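Long-range contact in decapping protein involved in mRNA degradation-Dcp1p (Saccharomyces cerevisiae, PDB 1Q67), which works with its partner Dcp2 in the decapping complex that removes the 7-methylguanine cap from mRNA and so commits the transcript to degradation: residues F39-F51 with H198-D210. Numbering follows the deposited sequence.
Sequences FHTPHASLYKWDF and HEVYGIWIHTVSD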
# COMPACT_ATOMS: atom_id res chain seq x y z
N PHE B 39 -12.60 -10.24 11.62
CA PHE B 39 -11.28 -9.68 11.84
C PHE B 39 -11.05 -8.47 10.95
O PHE B 39 -11.52 -8.42 9.82
CB PHE B 39 -10.22 -10.74 11.52
CG PHE B 39 -8.81 -10.23 11.52
CD1 PHE B 39 -8.06 -10.23 12.69
CD2 PHE B 39 -8.26 -9.70 10.36
CE1 PHE B 39 -6.76 -9.72 12.70
CE2 PHE B 39 -6.96 -9.18 10.36
CZ PHE B 39 -6.21 -9.19 11.54
N HIS B 40 -10.33 -7.49 11.49
CA HIS B 40 -9.98 -6.31 10.73
C HIS B 40 -8.69 -5.73 11.29
O HIS B 40 -8.43 -5.81 12.48
CB HIS B 40 -11.09 -5.25 10.76
CG HIS B 40 -11.32 -4.63 12.11
ND1 HIS B 40 -12.17 -5.19 13.04
CD2 HIS B 40 -10.82 -3.51 12.68
CE1 HIS B 40 -12.18 -4.44 14.13
NE2 HIS B 40 -11.37 -3.42 13.93
N THR B 41 -7.86 -5.19 10.40
CA THR B 41 -6.61 -4.58 10.80
C THR B 41 -6.57 -3.31 9.95
O THR B 41 -7.01 -3.31 8.81
CB THR B 41 -5.40 -5.52 10.50
OG1 THR B 41 -4.22 -4.99 11.14
CG2 THR B 41 -5.15 -5.65 9.01
N PRO B 42 -6.06 -2.20 10.52
CA PRO B 42 -5.95 -0.87 9.90
C PRO B 42 -5.16 -0.71 8.61
O PRO B 42 -5.62 -0.03 7.68
CB PRO B 42 -5.33 -0.01 11.01
CG PRO B 42 -5.60 -0.78 12.27
CD PRO B 42 -5.44 -2.20 11.86
N HIS B 43 -3.98 -1.31 8.55
CA HIS B 43 -3.13 -1.15 7.38
C HIS B 43 -2.56 -2.44 6.80
O HIS B 43 -1.82 -3.16 7.47
CB HIS B 43 -1.99 -0.20 7.74
CG HIS B 43 -2.44 1.01 8.50
ND1 HIS B 43 -3.16 2.03 7.91
CD2 HIS B 43 -2.33 1.33 9.81
CE1 HIS B 43 -3.48 2.93 8.83
NE2 HIS B 43 -2.99 2.53 9.99
N ALA B 44 -2.90 -2.72 5.55
CA ALA B 44 -2.43 -3.91 4.86
C ALA B 44 -2.20 -3.55 3.40
O ALA B 44 -2.99 -2.83 2.80
CB ALA B 44 -3.46 -5.03 4.96
N SER B 45 -1.10 -4.04 2.84
CA SER B 45 -0.77 -3.75 1.45
C SER B 45 -0.72 -5.06 0.67
O SER B 45 -0.15 -6.05 1.13
CB SER B 45 0.58 -3.02 1.39
OG SER B 45 0.84 -2.58 0.07
N LEU B 46 -1.31 -5.06 -0.52
CA LEU B 46 -1.40 -6.25 -1.36
C LEU B 46 -0.38 -6.41 -2.49
O LEU B 46 -0.12 -5.48 -3.26
CB LEU B 46 -2.82 -6.33 -1.95
CG LEU B 46 -3.19 -7.64 -2.65
CD1 LEU B 46 -3.28 -8.75 -1.60
CD2 LEU B 46 -4.51 -7.50 -3.37
N TYR B 47 0.18 -7.61 -2.59
CA TYR B 47 1.14 -7.96 -3.64
C TYR B 47 0.70 -9.29 -4.26
O TYR B 47 0.00 -10.08 -3.62
CB TYR B 47 2.55 -8.17 -3.10
CG TYR B 47 3.19 -6.97 -2.45
CD1 TYR B 47 2.81 -6.56 -1.17
CD2 TYR B 47 4.19 -6.25 -3.11
CE1 TYR B 47 3.43 -5.47 -0.56
CE2 TYR B 47 4.81 -5.17 -2.51
CZ TYR B 47 4.42 -4.78 -1.24
OH TYR B 47 5.05 -3.72 -0.63
N LYS B 48 1.13 -9.53 -5.49
CA LYS B 48 0.82 -10.77 -6.17
C LYS B 48 2.12 -11.36 -6.69
O LYS B 48 2.98 -10.65 -7.23
CB LYS B 48 -0.16 -10.53 -7.32
CG LYS B 48 -0.65 -11.82 -7.98
CD LYS B 48 -1.79 -11.57 -8.94
CE LYS B 48 -2.37 -12.88 -9.44
NZ LYS B 48 -3.64 -12.68 -10.19
N TRP B 49 2.27 -12.67 -6.52
CA TRP B 49 3.47 -13.36 -6.96
C TRP B 49 3.44 -13.66 -8.45
O TRP B 49 2.47 -14.20 -8.97
CB TRP B 49 3.64 -14.67 -6.17
CG TRP B 49 4.86 -15.44 -6.57
CD1 TRP B 49 4.92 -16.52 -7.41
CD2 TRP B 49 6.21 -15.17 -6.18
NE1 TRP B 49 6.22 -16.94 -7.56
CE2 TRP B 49 7.04 -16.12 -6.82
CE3 TRP B 49 6.80 -14.20 -5.35
CZ2 TRP B 49 8.42 -16.14 -6.66
CZ3 TRP B 49 8.19 -14.22 -5.19
CH2 TRP B 49 8.98 -15.19 -5.84
N ASP B 50 4.52 -13.30 -9.14
CA ASP B 50 4.66 -13.54 -10.57
C ASP B 50 5.56 -14.76 -10.77
O ASP B 50 6.76 -14.70 -10.53
CB ASP B 50 5.26 -12.32 -11.26
CG ASP B 50 5.64 -12.58 -12.70
OD1 ASP B 50 4.92 -13.34 -13.39
OD2 ASP B 50 6.65 -12.02 -13.16
N PHE B 51 4.96 -15.87 -11.19
CA PHE B 51 5.73 -17.10 -11.40
C PHE B 51 6.75 -17.02 -12.53
O PHE B 51 7.82 -17.62 -12.45
CB PHE B 51 4.79 -18.28 -11.65
CG PHE B 51 4.04 -18.72 -10.43
CD1 PHE B 51 2.77 -18.21 -10.14
CD2 PHE B 51 4.62 -19.62 -9.53
CE1 PHE B 51 2.10 -18.59 -8.99
CE2 PHE B 51 3.95 -20.00 -8.37
CZ PHE B 51 2.69 -19.48 -8.10
N HIS B 198 -4.93 -21.39 -7.45
CA HIS B 198 -3.49 -21.53 -7.26
C HIS B 198 -2.72 -20.21 -7.42
O HIS B 198 -1.49 -20.22 -7.53
CB HIS B 198 -2.92 -22.59 -8.22
CG HIS B 198 -1.69 -23.28 -7.70
ND1 HIS B 198 -0.54 -22.60 -7.36
CD2 HIS B 198 -1.44 -24.59 -7.46
CE1 HIS B 198 0.37 -23.46 -6.93
NE2 HIS B 198 -0.15 -24.67 -6.98
N GLU B 199 -3.42 -19.09 -7.46
CA GLU B 199 -2.74 -17.80 -7.58
C GLU B 199 -2.25 -17.45 -6.18
O GLU B 199 -2.94 -17.70 -5.19
CB GLU B 199 -3.68 -16.72 -8.09
CG GLU B 199 -4.27 -17.05 -9.44
CD GLU B 199 -5.21 -15.98 -9.94
OE1 GLU B 199 -4.73 -15.00 -10.54
OE2 GLU B 199 -6.44 -16.13 -9.72
N VAL B 200 -1.06 -16.87 -6.10
CA VAL B 200 -0.47 -16.52 -4.82
C VAL B 200 -0.39 -15.01 -4.54
O VAL B 200 0.17 -14.25 -5.31
CB VAL B 200 0.95 -17.12 -4.71
CG1 VAL B 200 1.58 -16.75 -3.38
CG2 VAL B 200 0.88 -18.64 -4.86
N TYR B 201 -0.98 -14.60 -3.42
CA TYR B 201 -0.96 -13.20 -3.02
C TYR B 201 -0.17 -13.06 -1.73
O TYR B 201 -0.10 -14.00 -0.93
CB TYR B 201 -2.38 -12.66 -2.77
CG TYR B 201 -3.23 -12.57 -4.01
CD1 TYR B 201 -3.95 -13.68 -4.47
CD2 TYR B 201 -3.30 -11.39 -4.75
CE1 TYR B 201 -4.71 -13.62 -5.63
CE2 TYR B 201 -4.06 -11.32 -5.92
CZ TYR B 201 -4.76 -12.44 -6.35
OH TYR B 201 -5.51 -12.37 -7.50
N GLY B 202 0.43 -11.89 -1.55
CA GLY B 202 1.18 -11.60 -0.35
C GLY B 202 0.57 -10.36 0.29
O GLY B 202 0.29 -9.37 -0.39
N ILE B 203 0.34 -10.40 1.59
CA ILE B 203 -0.25 -9.26 2.26
C ILE B 203 0.68 -8.77 3.36
O ILE B 203 0.95 -9.50 4.31
CB ILE B 203 -1.63 -9.60 2.88
CG1 ILE B 203 -2.57 -10.14 1.80
CG2 ILE B 203 -2.24 -8.34 3.49
CD1 ILE B 203 -3.91 -10.62 2.36
N TRP B 204 1.17 -7.54 3.23
CA TRP B 204 2.04 -6.95 4.25
C TRP B 204 1.11 -6.27 5.24
O TRP B 204 0.30 -5.43 4.87
CB TRP B 204 2.99 -5.90 3.66
CG TRP B 204 3.85 -5.27 4.72
CD1 TRP B 204 4.97 -5.81 5.29
CD2 TRP B 204 3.61 -4.03 5.42
NE1 TRP B 204 5.43 -5.00 6.31
CE2 TRP B 204 4.61 -3.90 6.40
CE3 TRP B 204 2.64 -3.02 5.30
CZ2 TRP B 204 4.67 -2.80 7.28
CZ3 TRP B 204 2.70 -1.92 6.18
CH2 TRP B 204 3.71 -1.82 7.15
N ILE B 205 1.22 -6.65 6.51
CA ILE B 205 0.37 -6.07 7.53
C ILE B 205 1.22 -5.29 8.54
O ILE B 205 2.16 -5.82 9.11
CB ILE B 205 -0.43 -7.16 8.26
CG1 ILE B 205 -1.35 -7.87 7.24
CG2 ILE B 205 -1.25 -6.55 9.39
CD1 ILE B 205 -2.12 -9.05 7.82
N HIS B 206 0.87 -4.02 8.73
CA HIS B 206 1.61 -3.16 9.65
C HIS B 206 1.59 -3.62 11.10
O HIS B 206 2.64 -3.69 11.74
CB HIS B 206 1.10 -1.72 9.56
CG HIS B 206 1.96 -0.75 10.31
ND1 HIS B 206 3.23 -0.40 9.88
CD2 HIS B 206 1.77 -0.11 11.48
CE1 HIS B 206 3.78 0.40 10.77
NE2 HIS B 206 2.92 0.60 11.75
N THR B 207 0.41 -3.93 11.64
CA THR B 207 0.33 -4.40 13.02
C THR B 207 0.97 -5.78 13.08
O THR B 207 0.40 -6.76 12.59
CB THR B 207 -1.14 -4.49 13.51
OG1 THR B 207 -1.78 -3.21 13.34
CG2 THR B 207 -1.19 -4.87 14.98
N VAL B 208 2.15 -5.85 13.68
CA VAL B 208 2.90 -7.10 13.79
C VAL B 208 2.07 -8.28 14.27
O VAL B 208 1.93 -9.27 13.56
CB VAL B 208 4.11 -6.95 14.73
CG1 VAL B 208 4.88 -8.27 14.82
CG2 VAL B 208 5.02 -5.83 14.23
N SER B 209 1.51 -8.16 15.47
CA SER B 209 0.71 -9.23 16.06
C SER B 209 -0.48 -9.67 15.20
O SER B 209 -0.98 -10.78 15.36
CB SER B 209 0.21 -8.81 17.45
OG SER B 209 -0.61 -7.66 17.37
N ASP B 210 -0.93 -8.81 14.30
CA ASP B 210 -2.07 -9.17 13.46
C ASP B 210 -1.73 -10.16 12.36
O ASP B 210 -2.62 -10.80 11.80
CB ASP B 210 -2.70 -7.92 12.84
CG ASP B 210 -3.63 -7.21 13.79
OD1 ASP B 210 -4.05 -7.85 14.78
OD2 ASP B 210 -3.96 -6.03 13.55
O HOH W 1 -2.39 -3.19 10.22
O HOH W 2 0.09 -15.60 -8.42
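Ser45 and Trp204 face each other as an antiparallel hydrogen-bonded pair, their amides and carbonyls exchanging two bonds (Ser45 N to Trp204 O 2.8 Å, Trp204 N to Ser45 O 2.9 Å). Tyr47 pairs with Gly202 in the same way. His206 N to His43 O and Trp49 N to Val200 O extend the ladder at its two ends.

The tightly packed side carries Ala44, Leu46, Ile203 and Ile205, all buried. Leu46, its CG turned anti to the backbone N (chi1 -170°), brings CD1 to 3.7 Å from Ile203 CG1, while Ala44 CB meets Ile203 CG2 at 3.8 Å. Further along this face, Lys48 lays CG over one face of the Tyr201 ring. Its extended chain then carries NZ to Glu199 OE1 at 2.6 Å, a salt bridge entering from above the carboxylate plane at a partly exposed margin. There the contact is looser: water 2 links Trp49 O to Val200 N, and the exposed Phe51 ring touches Val200 CG2 through CZ at 3.8 Å.

Past the corner at Pro42, Thr41 OG1 donates to Asp210 OD2 at 2.6 Å, on the anti side of the carboxylate. The same hydroxyl accepts from water 1, which in turn receives His43 N and Thr207 N; one water thus joins the corner to the residue just before helix 208-223.

Strands 43-50 and 200-205 are the second and third of a five-stranded antiparallel sheet, flanked by 55-59 and 190-194, in this PH-like β-sandwich. Trp204, on the face it shares with Ser45 and Tyr47, and His43 and His206 at the ladder's end meet rings of the second subunit, whereas strand 34-41 passes into the other sheet and Phe39 and Ile205 pack on helix 208-223.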